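Local coordinates for protein 4-methyl-5(B-hydroxyethyl)-thiazole monophosphate biosynthesis enzyme (Vibrio cholerae O1 biovar El Tor, PDB 3OT1) that is of unknown function but belongs to the DJ-1 superfamily and may act in thiazole monophosphate biosynthesis, at residues T25-I28 with V29-V33. Residues are numbered along the deposited sequence; the frame is centred on the assembly and turned at random.
Sequences TVII and VDTLV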
# COMPACT_ATOMS: atom_id res chain seq x y z
N THR A 25 -2.67 1.88 -5.63
CA THR A 25 -4.01 2.43 -5.53
C THR A 25 -4.39 2.70 -4.08
O THR A 25 -4.86 3.79 -3.75
CB THR A 25 -5.04 1.47 -6.16
OG1 THR A 25 -4.73 1.26 -7.54
CG2 THR A 25 -6.45 2.03 -6.05
N VAL A 26 -4.23 1.71 -3.22
CA VAL A 26 -4.70 1.81 -1.86
C VAL A 26 -3.81 2.76 -1.05
O VAL A 26 -4.31 3.49 -0.20
CB VAL A 26 -4.86 0.41 -1.23
CG1 VAL A 26 -5.20 0.53 0.23
CG2 VAL A 26 -5.93 -0.36 -1.98
N ILE A 27 -2.51 2.78 -1.32
CA ILE A 27 -1.65 3.78 -0.69
C ILE A 27 -2.14 5.19 -1.02
O ILE A 27 -2.22 6.05 -0.14
CB ILE A 27 -0.17 3.59 -1.07
CG1 ILE A 27 0.40 2.32 -0.44
CG2 ILE A 27 0.67 4.86 -0.69
CD1 ILE A 27 1.75 1.87 -1.02
N ILE A 28 -2.45 5.44 -2.29
CA ILE A 28 -2.94 6.75 -2.69
C ILE A 28 -4.23 7.08 -1.95
O ILE A 28 -4.35 8.15 -1.36
CB ILE A 28 -3.13 6.82 -4.22
CG1 ILE A 28 -1.78 6.73 -4.94
CG2 ILE A 28 -3.90 8.08 -4.61
CD1 ILE A 28 -1.86 6.30 -6.40
N VAL A 29 -5.21 6.18 -2.02
CA VAL A 29 -6.50 6.48 -1.43
C VAL A 29 -6.38 6.71 0.08
O VAL A 29 -6.87 7.69 0.62
CB VAL A 29 -7.52 5.35 -1.74
CG1 VAL A 29 -8.79 5.57 -0.94
CG2 VAL A 29 -7.81 5.29 -3.25
N ASP A 30 -5.74 5.77 0.76
CA ASP A 30 -5.62 5.80 2.22
C ASP A 30 -4.91 7.08 2.65
O ASP A 30 -5.39 7.81 3.53
CB ASP A 30 -4.90 4.52 2.67
CG ASP A 30 -4.75 4.34 4.14
OD1 ASP A 30 -4.58 5.29 4.90
OD2 ASP A 30 -4.77 3.14 4.52
N THR A 31 -3.77 7.37 2.05
CA THR A 31 -3.00 8.54 2.44
C THR A 31 -3.79 9.82 2.25
O THR A 31 -3.78 10.71 3.11
CB THR A 31 -1.64 8.58 1.70
OG1 THR A 31 -0.93 7.37 1.98
CG2 THR A 31 -0.78 9.74 2.15
N LEU A 32 -4.49 9.94 1.13
CA LEU A 32 -5.29 11.13 0.92
C LEU A 32 -6.47 11.23 1.88
O LEU A 32 -6.79 12.34 2.32
CB LEU A 32 -5.76 11.18 -0.54
CG LEU A 32 -4.67 11.37 -1.59
CD1 LEU A 32 -5.20 11.09 -3.00
CD2 LEU A 32 -4.10 12.77 -1.47
N VAL A 33 -7.08 10.11 2.23
CA VAL A 33 -8.14 10.12 3.22
C VAL A 33 -7.61 10.57 4.60
O VAL A 33 -8.27 11.31 5.33
CB VAL A 33 -8.87 8.75 3.27
CG1 VAL A 33 -9.78 8.68 4.47
CG2 VAL A 33 -9.65 8.53 1.97
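Thr31 and Ile27, one turn apart on helix 22-34, illustrate how a buried threonine can satisfy its hydroxyl within its own helix. From the backbone outward, Thr31 CB sits 3.2 Å from Ile27 O. With OG1 anti to the carbonyl carbon and beside its own N (chi1 -57°), the hydroxyl is carried back along the helix and donates to Ile27 O at 2.8 Å; the same OG1 lies 4.0 Å from Ile27 CG2. CG2 of Thr31 is the other branch, anti to the backbone N; the side chain as a whole packs against Leu167, Ala170 and Ile174 of helix 166-178. Thr31 N donates to the same Ile27 O at 3.0 Å, so two donors grip this oxygen, from opposite faces of its carbonyl plane. Ile28 and Leu32 run side by side, pointing the same way, with Ile28 CG2 3.7 Å from Leu32 CD1. Asp30 N bonds to Val26 O at 2.9 Å, and the Asp30 carboxylate forms a salt bridge, through OD1, with Arg34 NE. Such i to i+4 backbone bonding, with a threonine hydroxyl doubling one link, belongs here to the alpha-helix of a beta-alpha-beta unit, between parallel strands 11-16 and 38-43 of the DJ-1/PfpI fold.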